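Acetylxylan esterase / glucomannan deacetylase (Cellvibrio japonicus, PDB 2WAA) removes acetyl groups from the plant cell wall polysaccharides xylan and glucomannan as a family 2 carbohydrate esterase. Local coordinates at residues R25-D30 against Q215-D220; D204-T209 against L260-Q265. All blocks are in the same frame, centred on the assembly; numbering follows the deposited sequence.

Overall arrangement
Both contacts use the polypeptide from helix 202-205 to strand 228-231 of the SGNH-type esterase domain. Contact 1 joins its 215-220 part to the N-terminal beta domain; contact 2 joins its 204-209 part to the C-terminal end of helix 245-262. Their centres lie 14 Å apart, and the two parts run against each other: Trp219 N lies 2.9 Å from Gln207 O and Pro217 O 2.7 Å from Thr209 N, both probable hydrogen bonds. Arg25 of contact 1 also donates through NH1 to the carbonyl oxygens of Tyr206 and Phe208, both in the 204-209 segment of contact 2. Both contacts lie away from the probable catalytic triad of Ser141, His316 and Asp314.

Contact 1: residues R25-D30 against Q215-D220; sequences RTHIND and QAPQWD
A cation-pi stack at the interface of two domains, this contact sets the edge of the N-terminal beta-sheet domain (25-30, with the short strand 27-28) against a loop of the SGNH hydrolase domain (215-220). Arg25 lays its guanidinium over the Trp219 indole, the planes only 7° apart, with CZ 3.7 Å from the centroid of the five-membered ring. The aliphatic part of the same side chain extends over the same face: Arg25 CG sits 3.5 Å from the centroid of the six-membered ring, almost on its normal, in a CH-pi contact. An extended chain from CG to NE (chi2 -171°, chi3 -178°) lets one arginine span both rings. Its charge also has partners beyond the indole, since NH1 donates to the carbonyl oxygens of Phe208 and Tyr206, which should fix the rotation of the flat group. At the indole rim, Thr26 O approaches in the ring plane, 3.8 Å from Trp219 CZ3; this carbonyl accepts a hydrogen bond from Arg223. Further along, the imidazole of His27 meets the pyrrolidine of Pro217 obliquely, with His27 ND1 3.6 Å from Pro217 CB.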
ATOM      1  N   ARG A  25      -6.127  -3.215  -3.202  1.00  6.74           N
ATOM      2  CA  ARG A  25      -7.551  -2.943  -3.308  1.00  6.38           C
ATOM      3  C   ARG A  25      -7.980  -2.165  -4.557  1.00  6.55           C
ATOM      4  O   ARG A  25      -7.466  -1.066  -4.830  1.00  5.95           O
ATOM      5  CB  ARG A  25      -8.008  -2.171  -2.075  1.00  6.75           C
ATOM      6  CG  ARG A  25      -7.875  -3.037  -0.813  1.00  5.03           C
ATOM      7  CD  ARG A  25      -8.544  -2.368   0.410  1.00  8.39           C
ATOM      8  NE  ARG A  25      -8.383  -3.158   1.627  1.00  8.03           N
ATOM      9  CZ  ARG A  25      -8.884  -2.798   2.815  1.00  8.15           C
ATOM     10  NH1 ARG A  25      -9.614  -1.713   2.927  1.00  8.03           N
ATOM     11  NH2 ARG A  25      -8.691  -3.552   3.892  1.00  8.57           N
ATOM     12  N   THR A  26      -8.950  -2.717  -5.280  1.00  7.46           N
ATOM     13  CA  THR A  26      -9.525  -2.029  -6.438  1.00  7.28           C
ATOM     14  C   THR A  26     -11.066  -2.071  -6.367  1.00  8.63           C
ATOM     15  O   THR A  26     -11.651  -3.011  -5.807  1.00  8.41           O
ATOM     16  CB  THR A  26      -9.072  -2.689  -7.770  1.00  8.86           C
ATOM     17  OG1 THR A  26      -9.517  -4.066  -7.806  1.00  8.10           O
ATOM     18  CG2 THR A  26      -7.535  -2.612  -7.908  1.00  7.70           C
ATOM     19  N   HIS A  27     -11.711  -1.060  -6.949  1.00  9.05           N
ATOM     20  CA  HIS A  27     -13.165  -1.042  -7.083  1.00  9.23           C
ATOM     21  C   HIS A  27     -13.495  -1.370  -8.553  1.00  9.22           C
ATOM     22  O   HIS A  27     -12.910  -0.783  -9.457  1.00  9.33           O
ATOM     23  CB  HIS A  27     -13.705   0.329  -6.753  1.00  9.49           C
ATOM     24  CG  HIS A  27     -15.200   0.371  -6.802  1.00 12.29           C
ATOM     25  ND1 HIS A  27     -15.977  -0.215  -5.831  1.00 13.53           N
ATOM     26  CD2 HIS A  27     -16.053   0.838  -7.747  1.00 16.17           C
ATOM     27  CE1 HIS A  27     -17.258  -0.066  -6.149  1.00 18.32           C
ATOM     28  NE2 HIS A  27     -17.330   0.570  -7.304  1.00 16.12           N
ATOM     29  N   ILE A  28     -14.378  -2.346  -8.773  1.00  7.78           N
ATOM     30  CA  ILE A  28     -14.713  -2.762 -10.127  1.00  9.80           C
ATOM     31  C   ILE A  28     -15.937  -1.955 -10.551  1.00 10.14           C
ATOM     32  O   ILE A  28     -17.024  -2.057  -9.908  1.00 10.19           O
ATOM     33  CB  ILE A  28     -15.072  -4.235 -10.172  1.00  9.25           C
ATOM     34  CG1 ILE A  28     -13.893  -5.077  -9.655  1.00 11.68           C
ATOM     35  CG2 ILE A  28     -15.433  -4.660 -11.641  1.00 10.62           C
ATOM     36  CD1 ILE A  28     -14.246  -6.578  -9.561  1.00 14.77           C
ATOM     37  N   ASN A  29     -15.753  -1.082 -11.547  1.00 10.19           N
ATOM     38  CA  ASN A  29     -16.873  -0.257 -12.019  1.00 11.40           C
ATOM     39  C   ASN A  29     -17.798  -0.989 -12.977  1.00 12.23           C
ATOM     40  O   ASN A  29     -17.461  -2.043 -13.484  1.00 12.03           O
ATOM     41  CB  ASN A  29     -16.387   1.024 -12.681  1.00 11.13           C
ATOM     42  CG  ASN A  29     -15.542   1.851 -11.756  1.00 10.53           C
ATOM     43  OD1 ASN A  29     -15.996   2.256 -10.685  1.00 11.15           O
ATOM     44  ND2 ASN A  29     -14.315   2.109 -12.154  1.00 10.04           N
ATOM     45  N   ASP A  30     -18.961  -0.399 -13.258  1.00 13.78           N
ATOM     46  CA  ASP A  30     -19.930  -1.100 -14.118  1.00 15.11           C
ATOM     47  C   ASP A  30     -19.414  -1.277 -15.549  1.00 14.43           C
ATOM     48  O   ASP A  30     -19.846  -2.212 -16.262  1.00 15.48           O
ATOM     49  CB  ASP A  30     -21.249  -0.332 -14.193  1.00 17.11           C
ATOM     50  CG  ASP A  30     -22.038  -0.362 -12.888  1.00 22.91           C
ATOM     51  OD1 ASP A  30     -21.761  -1.192 -11.986  1.00 24.05           O
ATOM     52  OD2 ASP A  30     -22.965   0.473 -12.778  1.00 29.53           O
ATOM     53  N   GLN A 215     -19.653   8.070   0.933  1.00 30.92           N
ATOM     54  CA  GLN A 215     -19.905   7.222  -0.236  1.00 30.94           C
ATOM     55  C   GLN A 215     -18.711   6.340  -0.654  1.00 28.90           C
ATOM     56  O   GLN A 215     -18.705   5.785  -1.762  1.00 29.53           O
ATOM     57  CB  GLN A 215     -20.402   8.076  -1.410  1.00 31.72           C
ATOM     58  CG  GLN A 215     -19.304   8.821  -2.137  1.00 37.54           C
ATOM     59  CD  GLN A 215     -19.603  10.320  -2.294  1.00 44.18           C
ATOM     60  OE1 GLN A 215     -20.739  10.717  -2.601  1.00 46.84           O
ATOM     61  NE2 GLN A 215     -18.578  11.163  -2.069  1.00 44.95           N
ATOM     62  N   ALA A 216     -17.696   6.205   0.209  1.00 25.43           N
ATOM     63  CA  ALA A 216     -16.600   5.280  -0.104  1.00 21.74           C
ATOM     64  C   ALA A 216     -17.137   3.848  -0.138  1.00 18.21           C
ATOM     65  O   ALA A 216     -17.801   3.419   0.775  1.00 16.76           O
ATOM     66  CB  ALA A 216     -15.454   5.422   0.932  1.00 21.23           C
ATOM     67  N   PRO A 217     -16.805   3.089  -1.181  1.00 17.18           N
ATOM     68  CA  PRO A 217     -17.163   1.672  -1.275  1.00 15.82           C
ATOM     69  C   PRO A 217     -16.565   0.815  -0.158  1.00 15.85           C
ATOM     70  O   PRO A 217     -15.372   0.982   0.171  1.00 14.62           O
ATOM     71  CB  PRO A 217     -16.619   1.234  -2.634  1.00 15.33           C
ATOM     72  CG  PRO A 217     -15.850   2.372  -3.176  1.00 18.30           C
ATOM     73  CD  PRO A 217     -15.891   3.543  -2.243  1.00 16.25           C
ATOM     74  N   GLN A 218     -17.387  -0.096   0.384  1.00 14.68           N
ATOM     75  CA  GLN A 218     -16.975  -1.098   1.359  1.00 14.74           C
ATOM     76  C   GLN A 218     -16.127  -2.161   0.715  1.00 13.20           C
ATOM     77  O   GLN A 218     -16.485  -2.768  -0.302  1.00 12.48           O
ATOM     78  CB  GLN A 218     -18.163  -1.799   2.008  1.00 15.38           C
ATOM     79  CG  GLN A 218     -18.935  -0.905   2.963  1.00 21.97           C
ATOM     80  CD  GLN A 218     -18.129  -0.629   4.208  1.00 24.18           C
ATOM     81  OE1 GLN A 218     -17.711  -1.542   4.909  1.00 23.29           O
ATOM     82  NE2 GLN A 218     -17.874   0.638   4.462  1.00 28.44           N
ATOM     83  N   TRP A 219     -14.982  -2.381   1.320  1.00 11.15           N
ATOM     84  CA  TRP A 219     -14.091  -3.471   0.924  1.00 10.65           C
ATOM     85  C   TRP A 219     -14.586  -4.796   1.495  1.00 10.96           C
ATOM     86  O   TRP A 219     -14.694  -4.981   2.749  1.00 11.81           O
ATOM     87  CB  TRP A 219     -12.643  -3.186   1.404  1.00  9.02           C
ATOM     88  CG  TRP A 219     -11.702  -4.291   1.092  1.00  9.00           C
ATOM     89  CD1 TRP A 219     -11.165  -5.195   1.983  1.00  8.35           C
ATOM     90  CD2 TRP A 219     -11.192  -4.641  -0.192  1.00  7.98           C
ATOM     91  NE1 TRP A 219     -10.338  -6.077   1.321  1.00  8.31           N
ATOM     92  CE2 TRP A 219     -10.340  -5.760  -0.016  1.00  8.87           C
ATOM     93  CE3 TRP A 219     -11.373  -4.120  -1.481  1.00  7.62           C
ATOM     94  CZ2 TRP A 219      -9.684  -6.371  -1.073  1.00  8.60           C
ATOM     95  CZ3 TRP A 219     -10.724  -4.717  -2.538  1.00  7.06           C
ATOM     96  CH2 TRP A 219      -9.870  -5.835  -2.326  1.00 10.84           C
ATOM     97  N   ASP A 220     -14.857  -5.747   0.601  1.00 10.83           N
ATOM     98  CA  ASP A 220     -15.210  -7.087   1.043  1.00 11.55           C
ATOM     99  C   ASP A 220     -13.943  -7.888   1.392  1.00 11.70           C
ATOM    100  O   ASP A 220     -13.110  -8.152   0.529  1.00 11.08           O
ATOM    101  CB  ASP A 220     -15.963  -7.758  -0.099  1.00 11.81           C
ATOM    102  CG  ASP A 220     -16.379  -9.185   0.223  1.00 16.06           C
ATOM    103  OD1 ASP A 220     -16.131  -9.667   1.358  1.00 17.05           O
ATOM    104  OD2 ASP A 220     -16.947  -9.810  -0.703  1.00 17.75           O
TER

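Contact 2: residues D204-T209 against L260-Q265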
ATOM      1  N   ASP A 204     -11.794   3.099  10.523  1.00  9.38           N
ATOM      2  CA  ASP A 204     -12.762   3.531   9.506  1.00  9.82           C
ATOM      3  C   ASP A 204     -12.265   3.248   8.100  1.00  9.35           C
ATOM      4  O   ASP A 204     -12.913   2.507   7.362  1.00  9.88           O
ATOM      5  CB  ASP A 204     -13.082   5.031   9.652  1.00  9.26           C
ATOM      6  CG  ASP A 204     -13.577   5.349  11.046  1.00 13.69           C
ATOM      7  OD1 ASP A 204     -14.580   4.766  11.436  1.00 13.97           O
ATOM      8  OD2 ASP A 204     -12.961   6.127  11.774  1.00 11.85           O
ATOM      9  N   PHE A 205     -11.094   3.772   7.743  1.00  9.06           N
ATOM     10  CA  PHE A 205     -10.657   3.576   6.346  1.00  9.42           C
ATOM     11  C   PHE A 205     -10.208   2.166   6.049  1.00  9.24           C
ATOM     12  O   PHE A 205     -10.153   1.774   4.888  1.00  9.46           O
ATOM     13  CB  PHE A 205      -9.657   4.654   5.822  1.00  9.76           C
ATOM     14  CG  PHE A 205      -8.284   4.627   6.491  1.00  8.71           C
ATOM     15  CD1 PHE A 205      -7.311   3.678   6.126  1.00  7.98           C
ATOM     16  CD2 PHE A 205      -7.953   5.594   7.458  1.00  9.81           C
ATOM     17  CE1 PHE A 205      -6.034   3.675   6.764  1.00  8.96           C
ATOM     18  CE2 PHE A 205      -6.683   5.598   8.100  1.00  9.83           C
ATOM     19  CZ  PHE A 205      -5.720   4.635   7.729  1.00  9.65           C
ATOM     20  N   TYR A 206      -9.889   1.397   7.080  1.00  9.09           N
ATOM     21  CA  TYR A 206      -9.593  -0.021   6.897  1.00 10.16           C
ATOM     22  C   TYR A 206     -10.791  -0.739   6.228  1.00  9.83           C
ATOM     23  O   TYR A 206     -10.633  -1.795   5.611  1.00 10.45           O
ATOM     24  CB  TYR A 206      -9.298  -0.659   8.248  1.00 11.09           C
ATOM     25  CG  TYR A 206      -9.586  -2.139   8.315  1.00  9.65           C
ATOM     26  CD1 TYR A 206      -8.692  -3.063   7.818  1.00 12.72           C
ATOM     27  CD2 TYR A 206     -10.745  -2.600   8.928  1.00 11.54           C
ATOM     28  CE1 TYR A 206      -8.953  -4.464   7.922  1.00  9.73           C
ATOM     29  CE2 TYR A 206     -11.028  -3.970   9.030  1.00 11.70           C
ATOM     30  CZ  TYR A 206     -10.123  -4.889   8.517  1.00 12.56           C
ATOM     31  OH  TYR A 206     -10.414  -6.238   8.629  1.00 12.98           O
ATOM     32  N   GLN A 207     -11.990  -0.155   6.364  1.00  9.41           N
ATOM     33  CA  GLN A 207     -13.180  -0.754   5.775  1.00 10.73           C
ATOM     34  C   GLN A 207     -13.419  -0.362   4.321  1.00 10.51           C
ATOM     35  O   GLN A 207     -14.318  -0.918   3.692  1.00 12.04           O
ATOM     36  CB  GLN A 207     -14.459  -0.365   6.583  1.00 11.11           C
ATOM     37  CG  GLN A 207     -14.480  -0.866   8.066  1.00 12.10           C
ATOM     38  CD  GLN A 207     -14.551  -2.416   8.263  1.00 20.42           C
ATOM     39  OE1 GLN A 207     -14.641  -3.223   7.298  1.00 23.26           O
ATOM     40  NE2 GLN A 207     -14.465  -2.847   9.552  1.00 20.11           N
ATOM     41  N   PHE A 208     -12.641   0.575   3.782  1.00  9.74           N
ATOM     42  CA  PHE A 208     -12.985   1.174   2.489  1.00  9.47           C
ATOM     43  C   PHE A 208     -12.131   0.622   1.387  1.00  9.99           C
ATOM     44  O   PHE A 208     -10.926   0.435   1.552  1.00  9.16           O
ATOM     45  CB  PHE A 208     -12.712   2.686   2.548  1.00 10.99           C
ATOM     46  CG  PHE A 208     -13.514   3.423   3.595  1.00 12.11           C
ATOM     47  CD1 PHE A 208     -14.749   2.929   4.001  1.00 18.13           C
ATOM     48  CD2 PHE A 208     -13.056   4.635   4.096  1.00 15.98           C
ATOM     49  CE1 PHE A 208     -15.512   3.640   4.943  1.00 21.76           C
ATOM     50  CE2 PHE A 208     -13.818   5.339   5.051  1.00 17.87           C
ATOM     51  CZ  PHE A 208     -15.020   4.853   5.449  1.00 17.66           C
ATOM     52  N   THR A 209     -12.718   0.410   0.218  1.00  8.84           N
ATOM     53  CA  THR A 209     -11.875  -0.012  -0.890  1.00  9.37           C
ATOM     54  C   THR A 209     -10.942   1.117  -1.335  1.00  9.74           C
ATOM     55  O   THR A 209      -9.775   0.895  -1.745  1.00  8.90           O
ATOM     56  CB  THR A 209     -12.778  -0.385  -2.072  1.00  8.90           C
ATOM     57  OG1 THR A 209     -13.595  -1.495  -1.673  1.00  8.80           O
ATOM     58  CG2 THR A 209     -11.946  -0.772  -3.302  1.00  9.12           C
ATOM     59  N   LEU A 260      -9.056  -9.725  14.125  1.00  8.85           N
ATOM     60  CA  LEU A 260      -8.940 -11.149  14.457  1.00 10.38           C
ATOM     61  C   LEU A 260     -10.186 -11.894  13.942  1.00 11.10           C
ATOM     62  O   LEU A 260     -10.108 -13.033  13.475  1.00 11.43           O
ATOM     63  CB  LEU A 260      -8.842 -11.317  15.984  1.00 10.61           C
ATOM     64  CG  LEU A 260      -7.463 -10.984  16.646  1.00 10.82           C
ATOM     65  CD1 LEU A 260      -7.613 -10.844  18.195  1.00 12.29           C
ATOM     66  CD2 LEU A 260      -6.435 -11.996  16.298  1.00 11.88           C
ATOM     67  N   ASP A 261     -11.321 -11.249  14.097  1.00 12.43           N
ATOM     68  CA  ASP A 261     -12.616 -11.816  13.706  1.00 14.96           C
ATOM     69  C   ASP A 261     -12.758 -11.808  12.175  1.00 14.33           C
ATOM     70  O   ASP A 261     -13.172 -12.796  11.584  1.00 14.00           O
ATOM     71  CB  ASP A 261     -13.734 -11.003  14.368  1.00 17.00           C
ATOM     72  CG  ASP A 261     -15.095 -11.369  13.855  1.00 25.75           C
ATOM     73  OD1 ASP A 261     -15.297 -12.587  13.589  1.00 33.89           O
ATOM     74  OD2 ASP A 261     -15.961 -10.464  13.705  1.00 34.73           O
ATOM     75  N   ASN A 262     -12.381 -10.711  11.519  1.00 12.33           N
ATOM     76  CA  ASN A 262     -12.464 -10.658  10.039  1.00 13.37           C
ATOM     77  C   ASN A 262     -11.520 -11.571   9.280  1.00 12.65           C
ATOM     78  O   ASN A 262     -11.796 -11.933   8.131  1.00 12.63           O
ATOM     79  CB  ASN A 262     -12.208  -9.219   9.542  1.00 12.57           C
ATOM     80  CG  ASN A 262     -13.342  -8.277   9.882  1.00 15.61           C
ATOM     81  OD1 ASN A 262     -14.381  -8.711  10.409  1.00 16.71           O
ATOM     82  ND2 ASN A 262     -13.157  -6.991   9.600  1.00 13.06           N
ATOM     83  N   HIS A 263     -10.393 -11.928   9.908  1.00 12.03           N
ATOM     84  CA  HIS A 263      -9.295 -12.659   9.239  1.00 12.96           C
ATOM     85  C   HIS A 263      -8.880 -13.781  10.171  1.00 13.47           C
ATOM     86  O   HIS A 263      -7.839 -13.681  10.880  1.00 12.35           O
ATOM     87  CB  HIS A 263      -8.114 -11.705   9.051  1.00 13.30           C
ATOM     88  CG  HIS A 263      -8.498 -10.423   8.372  1.00 12.88           C
ATOM     89  ND1 HIS A 263      -8.920 -10.381   7.059  1.00 12.88           N
ATOM     90  CD2 HIS A 263      -8.540  -9.147   8.828  1.00 15.56           C
ATOM     91  CE1 HIS A 263      -9.187  -9.121   6.729  1.00 14.09           C
ATOM     92  NE2 HIS A 263      -8.974  -8.357   7.790  1.00 14.00           N
ATOM     93  N   PRO A 264      -9.715 -14.838  10.242  1.00 13.42           N
ATOM     94  CA  PRO A 264      -9.571 -15.820  11.309  1.00 14.09           C
ATOM     95  C   PRO A 264      -8.269 -16.575  11.213  1.00 15.59           C
ATOM     96  O   PRO A 264      -7.817 -17.143  12.213  1.00 17.95           O
ATOM     97  CB  PRO A 264     -10.773 -16.777  11.094  1.00 14.87           C
ATOM     98  CG  PRO A 264     -11.218 -16.530   9.670  1.00 14.77           C
ATOM     99  CD  PRO A 264     -10.933 -15.065   9.427  1.00 13.80           C
ATOM    100  N   GLN A 265      -7.683 -16.599  10.025  1.00 15.22           N
ATOM    101  CA  GLN A 265      -6.423 -17.301   9.752  1.00 16.05           C
ATOM    102  C   GLN A 265      -5.184 -16.405   9.964  1.00 14.84           C
ATOM    103  O   GLN A 265      -4.044 -16.901   9.868  1.00 15.01           O
ATOM    104  CB  GLN A 265      -6.380 -17.741   8.275  1.00 16.30           C
ATOM    105  CG  GLN A 265      -6.102 -16.535   7.254  1.00 22.17           C
ATOM    106  CD  GLN A 265      -7.245 -15.472   7.284  1.00 25.67           C
ATOM    107  OE1 GLN A 265      -8.375 -15.796   7.647  1.00 25.05           O
ATOM    108  NE2 GLN A 265      -6.944 -14.216   6.893  1.00 24.96           N
TER
HETATM  109  O   HOH W   1     -15.601  -5.380   9.800  1.00 27.30           O
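Tyr206 reaches with its phenol across to the end of helix 245-262, where its hydroxyl meets Asn262 and His263 in the alpha/beta SGNH hydrolase domain. The tyrosine belongs to a type I beta turn from Phe205 to Phe208, while His263 comes just where the long helix stops. Two hydrogen bonds hold the hydroxyl, both near the plane of the phenol ring. Asn262 ND2 donates to Tyr206 OH at 3.0 Å along a nearly straight path of 169°, and the amide lies close to coplanar with the ring, 11° apart. His263 NE2 lies 2.7 Å from Tyr206 OH, an edge-on bond in which either partner may donate. The other imidazole nitrogen, ND1, is hydrogen-bonded to Gln225, so both ring nitrogens are engaged and the ring orientation should be well defined. Tyr206 is additionally stacked on His221. A water extends the polar link beside the phenol: it accepts from Asn262 ND2 at 2.9 Å and from Gln207, whose side chain bends at the CB-CG bond (chi2 -66°) to put its NE2 2.8 Å from the water oxygen.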